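Local coordinates for protein ATP-dependent 6-phosphofructokinase isozyme 2 (Escherichia coli, PDB 3UMO) that catalyses the ATP-dependent phosphorylation of fructose 6-phosphate to fructose 1,6-bisphosphate, the first committing step of glycolysis, as a homodimer of the PfkB (ribokinase-like) family, at residues R3-P11 with G53-A61; V83-L93 with F106-E117. All blocks are in the same frame, centred on the assembly; numbering follows the deposited sequence.

Contact 1 (R3-P11 with G53-A61); sequences RIYTLTLAP and GSATAIFPA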
loop_
_atom_site.group_PDB
_atom_site.type_symbol
_atom_site.label_atom_id
_atom_site.label_comp_id
_atom_site.label_asym_id
_atom_site.label_seq_id
_atom_site.Cartn_x
_atom_site.Cartn_y
_atom_site.Cartn_z
ATOM N N ARG A 3 -30.281 35.572 5.554
ATOM C CA ARG A 3 -30.265 34.185 6.000
ATOM C C ARG A 3 -29.532 33.281 5.012
ATOM O O ARG A 3 -29.470 33.566 3.815
ATOM C CB ARG A 3 -31.691 33.686 6.234
ATOM C CG ARG A 3 -32.452 34.498 7.281
ATOM C CD ARG A 3 -33.652 33.725 7.777
ATOM N NE ARG A 3 -33.304 32.322 7.982
ATOM C CZ ARG A 3 -34.150 31.387 8.397
ATOM N NH1 ARG A 3 -35.415 31.695 8.654
ATOM N NH2 ARG A 3 -33.733 30.137 8.546
ATOM N N ILE A 4 -28.976 32.190 5.527
ATOM C CA ILE A 4 -28.220 31.248 4.709
ATOM C C ILE A 4 -28.810 29.845 4.789
ATOM O O ILE A 4 -29.117 29.345 5.877
ATOM C CB ILE A 4 -26.747 31.199 5.148
ATOM C CG1 ILE A 4 -26.134 32.598 5.078
ATOM C CG2 ILE A 4 -25.954 30.228 4.280
ATOM C CD1 ILE A 4 -24.790 32.716 5.793
ATOM N N TYR A 5 -28.967 29.216 3.629
ATOM C CA TYR A 5 -29.443 27.846 3.542
ATOM C C TYR A 5 -28.459 27.025 2.733
ATOM O O TYR A 5 -27.748 27.561 1.876
ATOM C CB TYR A 5 -30.814 27.803 2.861
ATOM C CG TYR A 5 -31.902 28.530 3.618
ATOM C CD1 TYR A 5 -32.070 29.901 3.484
ATOM C CD2 TYR A 5 -32.766 27.841 4.462
ATOM C CE1 TYR A 5 -33.064 30.571 4.180
ATOM C CE2 TYR A 5 -33.765 28.502 5.157
ATOM C CZ TYR A 5 -33.906 29.864 5.012
ATOM O OH TYR A 5 -34.902 30.522 5.696
ATOM N N THR A 6 -28.409 25.722 2.990
ATOM C CA THR A 6 -27.626 24.841 2.128
ATOM C C THR A 6 -28.482 23.693 1.617
ATOM O O THR A 6 -29.500 23.332 2.229
ATOM C CB THR A 6 -26.362 24.270 2.816
ATOM O OG1 THR A 6 -26.737 23.244 3.741
ATOM C CG2 THR A 6 -25.566 25.369 3.522
ATOM N N LEU A 7 -28.073 23.133 0.488
ATOM C CA LEU A 7 -28.806 22.034 -0.120
ATOM C C LEU A 7 -27.860 20.886 -0.426
ATOM O O LEU A 7 -26.859 21.067 -1.129
ATOM C CB LEU A 7 -29.507 22.495 -1.401
ATOM C CG LEU A 7 -30.245 21.385 -2.150
ATOM C CD1 LEU A 7 -31.367 20.825 -1.290
ATOM C CD2 LEU A 7 -30.784 21.901 -3.481
ATOM N N THR A 8 -28.171 19.707 0.110
ATOM C CA THR A 8 -27.344 18.517 -0.089
ATOM C C THR A 8 -28.211 17.412 -0.657
ATOM O O THR A 8 -28.945 16.756 0.081
ATOM C CB THR A 8 -26.740 18.024 1.236
ATOM O OG1 THR A 8 -26.054 19.104 1.867
ATOM C CG2 THR A 8 -25.748 16.884 0.992
ATOM N N LEU A 9 -28.147 17.213 -1.971
ATOM C CA LEU A 9 -28.982 16.200 -2.598
ATOM C C LEU A 9 -28.477 14.796 -2.300
ATOM O O LEU A 9 -29.242 13.830 -2.353
ATOM C CB LEU A 9 -29.081 16.431 -4.107
ATOM C CG LEU A 9 -29.760 17.732 -4.528
ATOM C CD1 LEU A 9 -29.650 17.914 -6.035
ATOM C CD2 LEU A 9 -31.217 17.764 -4.072
ATOM N N ALA A 10 -27.193 14.691 -1.963
ATOM C CA ALA A 10 -26.604 13.403 -1.603
ATOM C C ALA A 10 -25.923 13.457 -0.243
ATOM O O ALA A 10 -24.694 13.479 -0.163
ATOM C CB ALA A 10 -25.607 12.950 -2.668
ATOM N N PRO A 11 -26.718 13.486 0.836
ATOM C CA PRO A 11 -26.113 13.456 2.172
ATOM C C PRO A 11 -25.638 12.055 2.534
ATOM O O PRO A 11 -25.918 11.087 1.826
ATOM C CB PRO A 11 -27.274 13.847 3.083
ATOM C CG PRO A 11 -28.486 13.387 2.363
ATOM C CD PRO A 11 -28.188 13.576 0.894
ATOM N N GLY A 53 -21.712 31.682 12.585
ATOM C CA GLY A 53 -22.917 32.012 11.849
ATOM C C GLY A 53 -23.961 30.920 11.984
ATOM O O GLY A 53 -23.819 30.011 12.801
ATOM N N SER A 54 -25.019 31.016 11.183
ATOM C CA SER A 54 -26.076 30.013 11.200
ATOM C C SER A 54 -26.559 29.732 9.779
ATOM O O SER A 54 -26.782 30.655 8.997
ATOM C CB SER A 54 -27.248 30.483 12.066
ATOM O OG SER A 54 -28.189 29.441 12.257
ATOM N N ALA A 55 -26.706 28.454 9.446
ATOM C CA ALA A 55 -27.210 28.059 8.136
ATOM C C ALA A 55 -28.113 26.848 8.280
ATOM O O ALA A 55 -27.796 25.914 9.022
ATOM C CB ALA A 55 -26.059 27.750 7.181
ATOM N N THR A 56 -29.236 26.865 7.567
ATOM C CA THR A 56 -30.178 25.754 7.614
ATOM C C THR A 56 -29.872 24.751 6.512
ATOM O O THR A 56 -29.859 25.103 5.330
ATOM C CB THR A 56 -31.628 26.240 7.478
ATOM O OG1 THR A 56 -31.932 27.114 8.570
ATOM C CG2 THR A 56 -32.590 25.063 7.509
ATOM N N ALA A 57 -29.629 23.502 6.901
ATOM C CA ALA A 57 -29.310 22.446 5.941
ATOM C C ALA A 57 -30.569 21.755 5.423
ATOM O O ALA A 57 -31.305 21.135 6.191
ATOM C CB ALA A 57 -28.371 21.426 6.563
ATOM N N ILE A 58 -30.796 21.844 4.115
ATOM C CA ILE A 58 -31.921 21.161 3.480
ATOM C C ILE A 58 -31.384 19.891 2.832
ATOM O O ILE A 58 -30.390 19.945 2.106
ATOM C CB ILE A 58 -32.572 22.043 2.390
ATOM C CG1 ILE A 58 -32.970 23.406 2.963
ATOM C CG2 ILE A 58 -33.779 21.339 1.772
ATOM C CD1 ILE A 58 -33.408 24.413 1.905
ATOM N N PHE A 59 -32.027 18.756 3.100
ATOM C CA PHE A 59 -31.580 17.474 2.547
ATOM C C PHE A 59 -32.624 16.371 2.712
ATOM O O PHE A 59 -33.470 16.438 3.606
ATOM C CB PHE A 59 -30.242 17.032 3.176
ATOM C CG PHE A 59 -30.293 16.858 4.671
ATOM C CD1 PHE A 59 -30.590 15.621 5.230
ATOM C CD2 PHE A 59 -30.024 17.929 5.518
ATOM C CE1 PHE A 59 -30.638 15.453 6.613
ATOM C CE2 PHE A 59 -30.066 17.772 6.903
ATOM C CZ PHE A 59 -30.374 16.531 7.451
ATOM N N PRO A 60 -32.568 15.352 1.838
ATOM C CA PRO A 60 -33.413 14.170 2.011
ATOM C C PRO A 60 -32.811 13.251 3.064
ATOM O O PRO A 60 -31.588 13.079 3.115
ATOM C CB PRO A 60 -33.352 13.495 0.638
ATOM C CG PRO A 60 -31.999 13.872 0.101
ATOM C CD PRO A 60 -31.742 15.272 0.615
ATOM N N ALA A 61 -33.665 12.670 3.896
ATOM C CA ALA A 61 -33.219 11.712 4.894
ATOM C C ALA A 61 -34.140 10.499 4.868
ATOM O O ALA A 61 -35.360 10.637 4.751
ATOM C CB ALA A 61 -33.218 12.348 6.269
HETATM O O HOH W 1 -31.050 29.732 8.016
HETATM O O HOH W 2 -28.932 32.183 8.375
HETATM O O HOH W 3 -27.854 20.691 3.209
#
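Tyr5 and Thr56 lie side by side where strands 4-7 and 55-61 run parallel in the central sheet, and the ring rests against the threonine, Tyr5 CD2 3.6 Å from Thr56 CB. Farther along the same face, Leu7 CD1 settles against the branch of Ile58, 3.9 Å from CG2, and helix 115-125 covers Ile58 through Leu121. On the face of Ile4 and Thr6, the methyl of Ala55 meets Ile4 CG2, and Ala57 leaves room for Thr6 OG1, which is 3.7 Å from Ala57 CB. Thr6 holds this hydroxyl between its backbone N and carbonyl carbon (chi1 75°), where it bonds to Gly41 O at the start of helix 40-50 and accepts from a water shared with Thr8 OG1 and Ile58 O. Beyond strand 4-7, Pro11 CG abuts Pro60 O (3.2 Å) and Phe59 CB, Pro60 CD presses on Thr8 O, and Phe59 meets helix 63-75. Four backbone bonds knit the pair, the shortest from Ile58 N to Thr6 O at 2.7 Å. At the Arg3 end a water joins Arg3 NH2, Ile4 O and Thr56 OG1. Buried hydroxyls thus share one water, and Thr6, with Thr8 weakly joined to Ile42 N, ties the sheet to the substrate-binding stretch.

Contact 2 (V83-L93 with F106-E117); sequences VEAKDWTRQNL and FVMPGAALNEDE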
loop_
_atom_site.group_PDB
_atom_site.type_symbol
_atom_site.label_atom_id
_atom_site.label_comp_id
_atom_site.label_asym_id
_atom_site.label_seq_id
_atom_site.Cartn_x
_atom_site.Cartn_y
_atom_site.Cartn_z
ATOM N N VAL A 83 -36.631 16.280 3.908
ATOM C CA VAL A 83 -37.679 15.589 3.181
ATOM C C VAL A 83 -37.453 14.111 3.434
ATOM O O VAL A 83 -36.329 13.626 3.315
ATOM C CB VAL A 83 -37.586 15.870 1.671
ATOM C CG1 VAL A 83 -38.462 14.898 0.889
ATOM C CG2 VAL A 83 -37.964 17.314 1.383
ATOM N N GLU A 84 -38.503 13.392 3.808
ATOM C CA GLU A 84 -38.352 11.966 4.060
ATOM C C GLU A 84 -38.274 11.229 2.730
ATOM O O GLU A 84 -39.136 11.402 1.868
ATOM C CB GLU A 84 -39.509 11.440 4.910
ATOM C CG GLU A 84 -39.212 10.119 5.590
ATOM C CD GLU A 84 -40.080 9.892 6.809
ATOM O OE1 GLU A 84 -41.129 10.564 6.930
ATOM O OE2 GLU A 84 -39.707 9.047 7.651
ATOM N N ALA A 85 -37.227 10.430 2.553
ATOM C CA ALA A 85 -37.038 9.702 1.302
ATOM C C ALA A 85 -37.210 8.203 1.509
ATOM O O ALA A 85 -36.966 7.688 2.602
ATOM C CB ALA A 85 -35.672 10.009 0.705
ATOM N N LYS A 86 -37.622 7.509 0.451
ATOM C CA LYS A 86 -37.866 6.070 0.523
ATOM C C LYS A 86 -36.572 5.282 0.700
ATOM O O LYS A 86 -36.518 4.349 1.497
ATOM C CB LYS A 86 -38.616 5.590 -0.722
ATOM C CG LYS A 86 -40.013 6.174 -0.871
ATOM C CD LYS A 86 -41.034 5.393 -0.055
ATOM C CE LYS A 86 -42.403 6.068 -0.063
ATOM N NZ LYS A 86 -42.441 7.273 0.816
ATOM N N ASP A 87 -35.539 5.660 -0.048
ATOM C CA ASP A 87 -34.249 4.977 0.006
ATOM C C ASP A 87 -33.455 5.470 1.217
ATOM O O ASP A 87 -33.344 6.678 1.446
ATOM C CB ASP A 87 -33.478 5.227 -1.295
ATOM C CG ASP A 87 -32.376 4.204 -1.538
ATOM O OD1 ASP A 87 -32.357 3.156 -0.852
ATOM O OD2 ASP A 87 -31.538 4.451 -2.433
ATOM N N TRP A 88 -32.900 4.542 1.992
ATOM C CA TRP A 88 -32.246 4.908 3.248
ATOM C C TRP A 88 -30.932 5.673 3.049
ATOM O O TRP A 88 -30.171 5.403 2.113
ATOM C CB TRP A 88 -32.024 3.673 4.141
ATOM C CG TRP A 88 -30.850 2.815 3.737
ATOM C CD1 TRP A 88 -29.527 3.024 4.036
ATOM C CD2 TRP A 88 -30.901 1.602 2.976
ATOM N NE1 TRP A 88 -28.756 2.022 3.494
ATOM C CE2 TRP A 88 -29.573 1.139 2.845
ATOM C CE3 TRP A 88 -31.936 0.872 2.393
ATOM C CZ2 TRP A 88 -29.262 -0.031 2.148
ATOM C CZ3 TRP A 88 -31.623 -0.289 1.704
ATOM C CH2 TRP A 88 -30.297 -0.727 1.587
ATOM N N THR A 89 -30.673 6.621 3.944
ATOM C CA THR A 89 -29.468 7.450 3.888
ATOM C C THR A 89 -28.207 6.585 3.879
ATOM O O THR A 89 -28.007 5.760 4.775
ATOM C CB THR A 89 -29.433 8.448 5.072
ATOM O OG1 THR A 89 -30.520 9.373 4.938
ATOM C CG2 THR A 89 -28.109 9.220 5.108
ATOM N N ARG A 90 -27.378 6.773 2.853
ATOM C CA ARG A 90 -26.194 5.943 2.630
ATOM C C ARG A 90 -25.024 6.343 3.523
ATOM O O ARG A 90 -25.017 7.429 4.105
ATOM C CB ARG A 90 -25.773 5.993 1.157
ATOM C CG ARG A 90 -26.760 5.342 0.201
ATOM C CD ARG A 90 -26.963 3.870 0.533
ATOM N NE ARG A 90 -27.607 3.134 -0.556
ATOM C CZ ARG A 90 -28.907 2.857 -0.615
ATOM N NH1 ARG A 90 -29.394 2.177 -1.646
ATOM N NH2 ARG A 90 -29.722 3.256 0.355
ATOM N N GLN A 91 -24.036 5.458 3.619
ATOM C CA GLN A 91 -22.903 5.651 4.519
ATOM C C GLN A 91 -21.570 5.604 3.784
ATOM O O GLN A 91 -21.312 4.669 3.018
ATOM C CB GLN A 91 -22.891 4.556 5.585
ATOM C CG GLN A 91 -24.182 4.399 6.376
ATOM C CD GLN A 91 -23.927 3.846 7.771
ATOM O OE1 GLN A 91 -24.497 2.830 8.166
ATOM N NE2 GLN A 91 -23.058 4.518 8.523
ATOM N N ASN A 92 -20.723 6.606 4.014
ATOM C CA ASN A 92 -19.336 6.527 3.564
ATOM C C ASN A 92 -18.453 6.075 4.723
ATOM O O ASN A 92 -18.860 6.154 5.882
ATOM C CB ASN A 92 -18.847 7.861 2.991
ATOM C CG ASN A 92 -19.562 8.235 1.718
ATOM O OD1 ASN A 92 -19.997 7.363 0.969
ATOM N ND2 ASN A 92 -19.699 9.532 1.469
ATOM N N LEU A 93 -17.256 5.591 4.409
ATOM C CA LEU A 93 -16.385 5.040 5.441
ATOM C C LEU A 93 -15.036 5.740 5.501
ATOM O O LEU A 93 -14.335 5.850 4.487
ATOM C CB LEU A 93 -16.176 3.536 5.235
ATOM C CG LEU A 93 -15.378 2.823 6.334
ATOM C CD1 LEU A 93 -16.107 2.885 7.671
ATOM C CD2 LEU A 93 -15.057 1.375 5.958
ATOM N N PHE A 106 -13.495 6.093 1.766
ATOM C CA PHE A 106 -14.241 5.414 0.715
ATOM C C PHE A 106 -15.572 6.112 0.515
ATOM O O PHE A 106 -16.436 6.097 1.396
ATOM C CB PHE A 106 -14.403 3.933 1.066
ATOM C CG PHE A 106 -13.093 3.247 1.306
ATOM C CD1 PHE A 106 -12.558 3.168 2.586
ATOM C CD2 PHE A 106 -12.356 2.738 0.247
ATOM C CE1 PHE A 106 -11.329 2.568 2.813
ATOM C CE2 PHE A 106 -11.124 2.128 0.464
ATOM C CZ PHE A 106 -10.609 2.044 1.753
ATOM N N VAL A 107 -15.709 6.756 -0.641
ATOM C CA VAL A 107 -16.856 7.608 -0.922
ATOM C C VAL A 107 -17.757 6.963 -1.958
ATOM O O VAL A 107 -17.367 6.794 -3.120
ATOM C CB VAL A 107 -16.414 8.999 -1.421
ATOM C CG1 VAL A 107 -17.633 9.876 -1.693
ATOM C CG2 VAL A 107 -15.492 9.658 -0.406
ATOM N N MET A 108 -18.954 6.579 -1.521
ATOM C CA MET A 108 -19.930 5.924 -2.383
ATOM C C MET A 108 -21.067 6.898 -2.678
ATOM O O MET A 108 -21.155 7.949 -2.039
ATOM C CB MET A 108 -20.434 4.645 -1.711
ATOM C CG MET A 108 -19.468 3.493 -1.872
ATOM S SD MET A 108 -19.821 2.117 -0.771
ATOM C CE MET A 108 -19.361 2.852 0.806
ATOM N N PRO A 109 -21.916 6.578 -3.669
ATOM C CA PRO A 109 -22.994 7.508 -4.018
ATOM C C PRO A 109 -24.019 7.664 -2.900
ATOM O O PRO A 109 -24.133 6.798 -2.020
ATOM C CB PRO A 109 -23.655 6.837 -5.228
ATOM C CG PRO A 109 -22.587 5.928 -5.785
ATOM C CD PRO A 109 -21.877 5.422 -4.581
ATOM N N GLY A 110 -24.754 8.773 -2.932
ATOM C CA GLY A 110 -25.824 8.985 -1.974
ATOM C C GLY A 110 -27.018 8.108 -2.304
ATOM O O GLY A 110 -27.067 7.476 -3.364
ATOM N N ALA A 111 -27.992 8.071 -1.400
ATOM C CA ALA A 111 -29.236 7.352 -1.655
ATOM C C ALA A 111 -29.926 7.876 -2.911
ATOM O O ALA A 111 -29.736 9.024 -3.316
ATOM C CB ALA A 111 -30.173 7.460 -0.462
ATOM N N ALA A 112 -30.743 7.027 -3.516
ATOM C CA ALA A 112 -31.516 7.428 -4.684
ATOM C C ALA A 112 -32.599 8.430 -4.296
ATOM O O ALA A 112 -33.067 8.444 -3.155
ATOM C CB ALA A 112 -32.132 6.214 -5.356
ATOM N N LEU A 113 -32.982 9.273 -5.251
ATOM C CA LEU A 113 -34.070 10.224 -5.055
ATOM C C LEU A 113 -35.071 10.008 -6.174
ATOM O O LEU A 113 -34.689 9.994 -7.342
ATOM C CB LEU A 113 -33.556 11.663 -5.130
ATOM C CG LEU A 113 -33.064 12.373 -3.871
ATOM C CD1 LEU A 113 -32.612 13.786 -4.224
ATOM C CD2 LEU A 113 -34.161 12.409 -2.822
ATOM N N ASN A 114 -36.344 9.829 -5.840
ATOM C CA ASN A 114 -37.345 9.749 -6.900
ATOM C C ASN A 114 -37.808 11.147 -7.288
ATOM O O ASN A 114 -37.396 12.131 -6.676
ATOM C CB ASN A 114 -38.518 8.819 -6.545
ATOM C CG ASN A 114 -39.306 9.280 -5.326
ATOM O OD1 ASN A 114 -39.499 10.474 -5.101
ATOM N ND2 ASN A 114 -39.775 8.319 -4.537
ATOM N N GLU A 115 -38.652 11.238 -8.307
ATOM C CA GLU A 115 -39.075 12.540 -8.804
ATOM C C GLU A 115 -39.926 13.301 -7.790
ATOM O O GLU A 115 -39.786 14.514 -7.653
ATOM C CB GLU A 115 -39.803 12.397 -10.139
ATOM C CG GLU A 115 -38.891 11.963 -11.276
ATOM C CD GLU A 115 -39.651 11.663 -12.555
ATOM O OE1 GLU A 115 -40.807 11.198 -12.471
ATOM O OE2 GLU A 115 -39.089 11.892 -13.645
ATOM N N ASP A 116 -40.792 12.589 -7.073
ATOM C CA ASP A 116 -41.630 13.220 -6.055
ATOM C C ASP A 116 -40.775 13.855 -4.964
ATOM O O ASP A 116 -41.001 14.997 -4.565
ATOM C CB ASP A 116 -42.582 12.203 -5.429
ATOM C CG ASP A 116 -43.366 12.781 -4.261
ATOM O OD1 ASP A 116 -43.824 13.941 -4.360
ATOM O OD2 ASP A 116 -43.526 12.078 -3.244
ATOM N N GLU A 117 -39.790 13.101 -4.486
ATOM C CA GLU A 117 -38.895 13.575 -3.442
ATOM C C GLU A 117 -38.109 14.816 -3.867
ATOM O O GLU A 117 -37.930 15.743 -3.077
ATOM C CB GLU A 117 -37.953 12.448 -2.998
ATOM C CG GLU A 117 -38.652 11.379 -2.152
ATOM C CD GLU A 117 -37.962 10.025 -2.201
ATOM O OE1 GLU A 117 -38.493 9.069 -1.588
ATOM O OE2 GLU A 117 -36.900 9.912 -2.850
HETATM O O HOH W 4 -41.084 9.446 -0.544
HETATM O O HOH W 5 -35.714 7.495 -2.263
HETATM O O HOH W 6 -27.888 9.271 1.162
HETATM O O HOH W 7 -21.224 10.411 -0.935
HETATM O O HOH W 8 -22.897 7.239 0.556
#
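Phe106 pairs with Leu93 as an antiparallel hydrogen-bonded pair, its N giving a nearly straight bond to Leu93 O (2.9 Å, 171°). Its ring meets Phe106 of the second subunit, whose strand continues the sheet. Val107 brings CG1 to Asn92 ND2, and Met108 N then bonds to Asn92 OD1 at 2.8 Å, from well above the amide plane; a water completes the grip between Asn92 ND2 and Met108 O. Pro109 O touches Arg90 CB, and beyond Gly110 the backbone of Ala111 lies against Arg90 CG, 3.4 Å from Ala111 N. Ala111 CB lies 3.3 Å from Trp88 O. Ala112 N donates to Asp87 OD2 (2.9 Å) on its anti side, while Asp87 OD1 takes the salt bridge from Arg90 NH2, which lies 3.2 Å above the centre of the Trp88 ring. Asn114 caps helix 115-125, its OD1 accepting from Glu117 N, and Glu117 OE2 accepts from Asn114 N, completing a capping box. The Glu117 chain is extended beyond CG (chi2 155°), and OE1 accepts a hydrogen bond from Lys86 N (2.7 Å) from above the carboxylate plane. A leucine in place of Glu117 would probably leave Lys86 N and Asn114 N without their acceptor and the helix start less firmly joined to the 83-93 segment. Arg90, Gln91 and Asn92 belong to the substrate site, and the Asp87-Arg90 and Asn92-Met108 bonds are consistent with a preorganised binding loop; Glu117 spends its carboxylate on backbone N-H groups and waters, joining the helix start to Lys86.

In the fold
From the N terminus, strand 4-7 leads through strands 12-19, 27-29 and 34-38 and helix 40-50 before strand 55-61 returns beside it, and contact 1 closes that loop within the parallel sheet. The chain then passes helix 63-75 and strand 80-84 into contact 2, which closes the shorter loop through the hairpin of strands 93-97 and 103-107. The two loops follow one another in series, neither nested nor crossed. They meet where strands 55-61 and 80-84 are neighbours: Val83 and Ala85 pair with Ala61, and Leu113 packs on Pro60. Contact 2 thus joins this central sheet to the smaller, dimer-forming sheet and to helix 115-125, which also packs on Leu9 and Ile58 of contact 1.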